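Local coordinates for protein probable FAD-dependent oxidoreductase PA4991 (Pseudomonas aeruginosa PAO1, PDB 5EZ7) that binds one FAD per subunit and probably acts as an FAD-dependent oxidoreductase of the DAO family, with a physiological substrate that remains unknown, at residues A208-L213 / L339-P344; E220-Q225 / N330-E335. All coordinates share one frame; numbering follows the deposited sequence.

Contact 1. Residues A208-L213 / L339-P344; sequences AGNEAL and LLVGWP. With FAD (flavin-adenine dinucleotide), chain B.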
loop_
_atom_site.group_PDB
_atom_site.type_symbol
_atom_site.label_atom_id
_atom_site.label_comp_id
_atom_site.label_asym_id
_atom_site.label_seq_id
_atom_site.Cartn_x
_atom_site.Cartn_y
_atom_site.Cartn_z
ATOM N N ALA A 208 2.803 10.701 -0.687
ATOM C CA ALA A 208 3.388 11.834 -1.395
ATOM C C ALA A 208 2.843 13.164 -0.931
ATOM O O ALA A 208 3.506 14.195 -1.056
ATOM C CB ALA A 208 3.128 11.689 -2.918
ATOM N N GLY A 209 1.616 13.172 -0.458
ATOM C CA GLY A 209 1.085 14.384 0.141
ATOM C C GLY A 209 1.756 14.848 1.420
ATOM O O GLY A 209 1.535 15.992 1.819
ATOM N N ASN A 210 2.545 13.986 2.093
ATOM C CA ASN A 210 3.254 14.419 3.334
ATOM C C ASN A 210 4.148 15.633 3.148
ATOM O O ASN A 210 4.232 16.466 4.059
ATOM C CB ASN A 210 4.065 13.292 3.991
ATOM C CG ASN A 210 3.224 12.352 4.829
ATOM O OD1 ASN A 210 2.065 12.625 5.133
ATOM N ND2 ASN A 210 3.810 11.198 5.191
ATOM N N GLU A 211 4.794 15.759 1.982
ATOM C CA GLU A 211 5.703 16.885 1.754
ATOM C C GLU A 211 5.012 18.287 1.928
ATOM O O GLU A 211 5.432 19.101 2.747
ATOM C CB GLU A 211 6.357 16.748 0.385
ATOM C CG GLU A 211 7.480 17.746 0.093
ATOM C CD GLU A 211 8.154 17.459 -1.241
ATOM O OE1 GLU A 211 9.367 17.217 -1.263
ATOM O OE2 GLU A 211 7.448 17.443 -2.275
ATOM N N ALA A 212 3.947 18.525 1.158
ATOM C CA ALA A 212 3.141 19.782 1.216
ATOM C C ALA A 212 2.410 20.002 2.552
ATOM O O ALA A 212 2.245 21.134 2.993
ATOM C CB ALA A 212 2.132 19.806 0.060
ATOM N N LEU A 213 1.946 18.935 3.187
ATOM C CA LEU A 213 1.430 19.056 4.560
ATOM C C LEU A 213 2.500 19.521 5.565
ATOM O O LEU A 213 2.210 20.351 6.445
ATOM C CB LEU A 213 0.836 17.758 5.040
ATOM C CG LEU A 213 -0.507 17.409 4.402
ATOM C CD1 LEU A 213 -0.807 15.932 4.603
ATOM C CD2 LEU A 213 -1.598 18.271 4.992
ATOM N N LEU A 339 3.124 16.158 16.522
ATOM C CA LEU A 339 2.994 15.765 15.139
ATOM C C LEU A 339 3.820 14.529 14.925
ATOM O O LEU A 339 4.978 14.453 15.366
ATOM C CB LEU A 339 3.470 16.857 14.215
ATOM C CG LEU A 339 3.340 16.502 12.736
ATOM C CD1 LEU A 339 1.895 16.625 12.269
ATOM C CD2 LEU A 339 4.262 17.413 11.924
ATOM N N LEU A 340 3.198 13.549 14.284
ATOM C CA LEU A 340 3.853 12.299 13.931
ATOM C C LEU A 340 3.667 12.186 12.454
ATOM O O LEU A 340 2.641 12.537 11.956
ATOM C CB LEU A 340 3.210 11.116 14.648
ATOM C CG LEU A 340 3.504 11.040 16.155
ATOM C CD1 LEU A 340 2.465 10.229 16.883
ATOM C CD2 LEU A 340 4.862 10.432 16.455
ATOM N N VAL A 341 4.672 11.712 11.746
ATOM C CA VAL A 341 4.643 11.721 10.307
ATOM C C VAL A 341 5.524 10.610 9.738
ATOM O O VAL A 341 6.672 10.388 10.203
ATOM C CB VAL A 341 5.142 13.092 9.769
ATOM C CG1 VAL A 341 6.504 13.497 10.389
ATOM C CG2 VAL A 341 5.216 13.092 8.245
ATOM N N GLY A 342 5.030 9.945 8.705
ATOM C CA GLY A 342 5.864 8.961 8.082
ATOM C C GLY A 342 5.330 8.246 6.903
ATOM O O GLY A 342 4.308 8.624 6.329
ATOM N N TRP A 343 6.089 7.204 6.553
ATOM C CA TRP A 343 5.871 6.389 5.378
ATOM C C TRP A 343 6.167 4.923 5.699
ATOM O O TRP A 343 7.128 4.637 6.374
ATOM C CB TRP A 343 6.806 6.861 4.292
ATOM C CG TRP A 343 6.586 8.282 3.832
ATOM C CD1 TRP A 343 5.702 8.713 2.875
ATOM C CD2 TRP A 343 7.317 9.433 4.241
ATOM N NE1 TRP A 343 5.837 10.078 2.672
ATOM C CE2 TRP A 343 6.816 10.540 3.507
ATOM C CE3 TRP A 343 8.363 9.641 5.135
ATOM C CZ2 TRP A 343 7.305 11.824 3.677
ATOM C CZ3 TRP A 343 8.854 10.904 5.290
ATOM C CH2 TRP A 343 8.318 11.988 4.575
ATOM N N PRO A 344 5.348 3.991 5.206
ATOM C CA PRO A 344 5.586 2.571 5.455
ATOM C C PRO A 344 6.737 2.004 4.653
ATOM O O PRO A 344 7.362 1.079 5.111
ATOM C CB PRO A 344 4.256 1.920 5.063
ATOM C CG PRO A 344 3.668 2.821 4.069
ATOM C CD PRO A 344 4.113 4.211 4.444
HETATM P PA FAD B . -0.703 6.117 -0.156
HETATM O O1A FAD B . -1.328 4.815 -0.537
HETATM O O2A FAD B . -0.070 6.996 -1.197
HETATM O O5B FAD B . -1.811 6.932 0.634
HETATM C C5B FAD B . -1.667 8.303 0.948
HETATM C C4B FAD B . -3.073 8.858 1.035
HETATM O O4B FAD B . -3.022 10.201 1.543
HETATM C C3B FAD B . -3.755 8.881 -0.336
HETATM O O3B FAD B . -4.993 8.169 -0.304
HETATM C C2B FAD B . -3.944 10.363 -0.605
HETATM O O2B FAD B . -5.113 10.691 -1.352
HETATM C C1B FAD B . -3.957 10.960 0.804
HETATM N N9A FAD B . -3.542 12.367 0.844
HETATM C C8A FAD B . -2.505 12.915 0.186
HETATM N N7A FAD B . -2.434 14.230 0.456
HETATM C C5A FAD B . -3.425 14.532 1.303
HETATM C C6A FAD B . -3.899 15.756 1.963
HETATM N N6A FAD B . -3.241 16.905 1.749
HETATM N N1A FAD B . -4.965 15.675 2.777
HETATM C C2A FAD B . -5.603 14.508 2.979
HETATM N N3A FAD B . -5.228 13.347 2.402
HETATM C C4A FAD B . -4.163 13.307 1.563
HETATM N N1 FAD B . 4.541 -2.717 -1.334
HETATM C C2 FAD B . 4.475 -4.026 -1.008
HETATM O O2 FAD B . 4.643 -4.361 0.189
HETATM N N3 FAD B . 4.233 -4.983 -1.920
HETATM C C4 FAD B . 4.049 -4.708 -3.208
HETATM O O4 FAD B . 3.814 -5.611 -4.035
HETATM C C4X FAD B . 4.105 -3.307 -3.641
HETATM N N5 FAD B . 3.929 -2.968 -4.932
HETATM C C5X FAD B . 3.970 -1.679 -5.315
HETATM C C6 FAD B . 3.766 -1.371 -6.655
HETATM C C7 FAD B . 3.797 -0.061 -7.089
HETATM C C7M FAD B . 3.556 0.247 -8.536
HETATM C C8 FAD B . 4.025 1.029 -6.108
HETATM C C8M FAD B . 4.057 2.486 -6.518
HETATM C C9 FAD B . 4.238 0.718 -4.777
HETATM C C9A FAD B . 4.223 -0.600 -4.326
HETATM N N10 FAD B . 4.430 -0.952 -2.962
HETATM C C10 FAD B . 4.361 -2.300 -2.592
HETATM C "C1'" FAD B . 4.655 0.053 -1.936
HETATM C "C2'" FAD B . 3.302 0.487 -1.399
HETATM O "O2'" FAD B . 2.358 0.697 -2.457
HETATM C "C3'" FAD B . 3.435 1.738 -0.543
HETATM O "O3'" FAD B . 4.568 1.579 0.336
HETATM C "C4'" FAD B . 2.175 1.966 0.289
HETATM O "O4'" FAD B . 0.992 1.649 -0.445
HETATM C "C5'" FAD B . 2.068 3.407 0.749
HETATM O "O5'" FAD B . 0.960 3.528 1.652
HETATM P P FAD B . 0.562 4.977 2.195
HETATM O O1P FAD B . -0.787 4.880 2.857
HETATM O O2P FAD B . 1.738 5.473 2.957
HETATM O O3P FAD B . 0.521 5.862 0.858
#

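Contact 2. Residues E220-Q225 / N330-E335; sequences EQPAMQ and NAFLAE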
loop_
_atom_site.group_PDB
_atom_site.type_symbol
_atom_site.label_atom_id
_atom_site.label_comp_id
_atom_site.label_asym_id
_atom_site.label_seq_id
_atom_site.Cartn_x
_atom_site.Cartn_y
_atom_site.Cartn_z
ATOM N N GLU A 220 10.205 21.391 7.199
ATOM C CA GLU A 220 10.920 20.845 6.056
ATOM C C GLU A 220 11.548 19.451 6.311
ATOM O O GLU A 220 11.974 18.758 5.371
ATOM C CB GLU A 220 11.983 21.855 5.660
ATOM C CG GLU A 220 11.379 23.216 5.305
ATOM C CD GLU A 220 12.327 24.107 4.516
ATOM O OE1 GLU A 220 12.942 23.612 3.539
ATOM O OE2 GLU A 220 12.456 25.305 4.862
ATOM N N GLN A 221 11.637 19.067 7.583
ATOM C CA GLN A 221 11.949 17.706 7.999
ATOM C C GLN A 221 10.709 17.000 8.484
ATOM O O GLN A 221 9.777 17.652 8.977
ATOM C CB GLN A 221 13.001 17.725 9.116
ATOM C CG GLN A 221 14.342 18.232 8.639
ATOM C CD GLN A 221 14.697 17.623 7.291
ATOM O OE1 GLN A 221 15.006 18.332 6.345
ATOM N NE2 GLN A 221 14.639 16.297 7.196
ATOM N N PRO A 222 10.640 15.683 8.309
ATOM C CA PRO A 222 11.567 14.870 7.471
ATOM C C PRO A 222 11.384 15.054 5.956
ATOM O O PRO A 222 10.251 15.159 5.483
ATOM C CB PRO A 222 11.188 13.452 7.845
ATOM C CG PRO A 222 9.720 13.535 8.220
ATOM C CD PRO A 222 9.474 14.914 8.778
ATOM N N ALA A 223 12.488 15.028 5.200
ATOM C CA ALA A 223 12.468 15.246 3.752
ATOM C C ALA A 223 12.000 13.973 3.072
ATOM O O ALA A 223 12.170 12.890 3.614
ATOM C CB ALA A 223 13.828 15.677 3.234
ATOM N N MET A 224 11.431 14.120 1.881
ATOM C CA MET A 224 10.808 13.039 1.159
ATOM C C MET A 224 11.497 12.900 -0.166
ATOM O O MET A 224 11.960 13.915 -0.710
ATOM C CB MET A 224 9.344 13.391 0.900
ATOM C CG MET A 224 8.507 12.208 0.427
ATOM S SD MET A 224 6.782 12.693 0.244
ATOM C CE MET A 224 6.901 13.569 -1.327
ATOM N N GLN A 225 11.548 11.671 -0.695
ATOM C CA GLN A 225 11.969 11.447 -2.088
ATOM C C GLN A 225 10.840 10.754 -2.847
ATOM O O GLN A 225 9.960 10.154 -2.255
ATOM C CB GLN A 225 13.283 10.640 -2.212
ATOM C CG GLN A 225 13.208 9.206 -1.648
ATOM C CD GLN A 225 14.471 8.373 -1.878
ATOM O OE1 GLN A 225 15.414 8.860 -2.416
ATOM N NE2 GLN A 225 14.457 7.107 -1.495
ATOM N N ASN A 330 12.141 -1.339 7.216
ATOM C CA ASN A 330 11.267 -0.858 8.322
ATOM C C ASN A 330 10.431 0.301 7.850
ATOM O O ASN A 330 10.796 1.005 6.893
ATOM C CB ASN A 330 12.065 -0.376 9.529
ATOM C CG ASN A 330 12.894 -1.468 10.157
ATOM O OD1 ASN A 330 12.480 -2.078 11.141
ATOM N ND2 ASN A 330 14.071 -1.727 9.589
ATOM N N ALA A 331 9.299 0.496 8.510
ATOM C CA ALA A 331 8.533 1.698 8.323
ATOM C C ALA A 331 9.386 2.827 8.866
ATOM O O ALA A 331 10.298 2.585 9.641
ATOM C CB ALA A 331 7.222 1.611 9.096
ATOM N N PHE A 332 9.117 4.044 8.413
ATOM C CA PHE A 332 9.780 5.250 8.936
ATOM C C PHE A 332 8.756 6.159 9.682
ATOM O O PHE A 332 7.642 6.441 9.175
ATOM C CB PHE A 332 10.455 6.008 7.782
ATOM C CG PHE A 332 11.035 7.333 8.187
ATOM C CD1 PHE A 332 10.245 8.478 8.234
ATOM C CD2 PHE A 332 12.365 7.430 8.594
ATOM C CE1 PHE A 332 10.797 9.675 8.646
ATOM C CE2 PHE A 332 12.898 8.635 9.037
ATOM C CZ PHE A 332 12.122 9.756 9.042
ATOM N N LEU A 333 9.146 6.627 10.857
ATOM C CA LEU A 333 8.365 7.589 11.608
ATOM C C LEU A 333 9.243 8.646 12.220
ATOM O O LEU A 333 10.308 8.340 12.708
ATOM C CB LEU A 333 7.606 6.886 12.717
ATOM C CG LEU A 333 6.590 7.704 13.531
ATOM C CD1 LEU A 333 5.508 8.319 12.696
ATOM C CD2 LEU A 333 5.953 6.782 14.542
ATOM N N ALA A 334 8.764 9.884 12.195
ATOM C CA ALA A 334 9.375 10.996 12.880
ATOM C C ALA A 334 8.322 11.820 13.634
ATOM O O ALA A 334 7.117 11.721 13.356
ATOM C CB ALA A 334 10.050 11.869 11.869
ATOM N N GLU A 335 8.781 12.670 14.543
ATOM C CA GLU A 335 7.909 13.577 15.263
ATOM C C GLU A 335 8.494 14.927 15.542
ATOM O O GLU A 335 9.647 15.046 15.669
ATOM C CB GLU A 335 7.512 12.981 16.606
ATOM C CG GLU A 335 8.621 12.236 17.292
ATOM C CD GLU A 335 8.198 11.709 18.648
ATOM O OE1 GLU A 335 7.382 12.346 19.377
ATOM O OE2 GLU A 335 8.711 10.639 19.002
#

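Contact 1. Residues A208-L213 / L339-P344
Asn210 of helix 210-216 brings its side-chain amide down onto strand 339-343, and nearly everything that touches here does so through that one side chain. Its ND2 lies over one face of the Trp343 indole, 3.3 Å above the plane and offset toward the rim, with the amide turned 63° from the ring. Asn210 ND2 is 3.4 Å from Trp343 NE1, but both are donors and look elsewhere: NE1 bonds to the carbonyl of Gly207, whereas ND2 makes weak bonds to Leu204 O and to Gly342 O, the latter 2.9 Å long but bent to 119° at the hydrogen. Asn210 OD1, by contrast, accepts from the backbone N of Ala206, so that both ends of the amide are engaged and its rotation is restrained. CG beside the backbone N (chi1 -80°) carries the amide over the indole and toward the strand, where Val341 CG2 closes in at 3.9 Å from Asn210 ND2. The backbone position itself sets Asn210 CB 3.6 Å from Trp343 CZ2. The framework is the Rossmann-type dinucleotide-binding fold: strand 339-343 lies parallel to strand 201-204, and the turn that leads from the latter into helix 210-216 fits a GxGxxA pattern. Gly209 CA comes to 3.5 Å from N7A of the FAD adenine, while Pro344 CD reaches O2P of the pyrophosphate at 3.1 Å. Away from this buried cluster the helix opens outward: Ala212 is exposed, and the partly exposed Glu211 turns its carboxylate to a salt bridge with Arg226 on strand 224-236.

Contact 2. Residues E220-Q225 / N330-E335
The loop that leads into strand 224-236 passes strand 332-336 at a distance too great for backbone pairing; the nearest CA atoms across the two segments, those of Pro222 and Ala334, are 7.0 Å apart. A cis peptide bond precedes Pro222, and its pyrrolidine ring is directed at the strand. There it meets two side chains on the same strand face, two residues apart. Pro222 CG touches the methyl of Ala334, with CB of the alanine 4.0 Å away, and Pro222 CB lies 3.9 Å from Phe332 CE1. The proline comes to the aromatic ring obliquely. Phe332 reaches it because its CG stands anti to the backbone N (chi1 174°), which carries the ring out from the strand toward the loop. Val341 of the adjoining strand and Leu214 of helix 210-216 also touch the proline, enlarging the apolar surroundings. The strand itself is held by backbone hydrogen bonds to strand 339-343, while Ala223 and Gln225 pair with Ala321 and Glu319. Since only carbon atoms meet between the two segments, the fit rests on van der Waals contact and probably on the exclusion of water, with no polar directionality to fix its register.

Both contacts are buried and rest on the antiparallel pair of strands 339-343 and 332-336, whose backbones join them directly: Val341 N lies 2.9 Å from Ala334 O. The elements facing that pair also follow one another in the chain, helix 210-216 for contact 1 and the lead into strand 224-236 for contact 2. Their chemistry differs with position. Contact 1, on the inner strand and beside FAD, depends on an amide with several polar partners set over an indole. Contact 2 lies on an edge strand of the sheet, 332-336, with the Phe332 side chain about 10 Å from FAD; it buries less surface, and only carbon atoms touch across it.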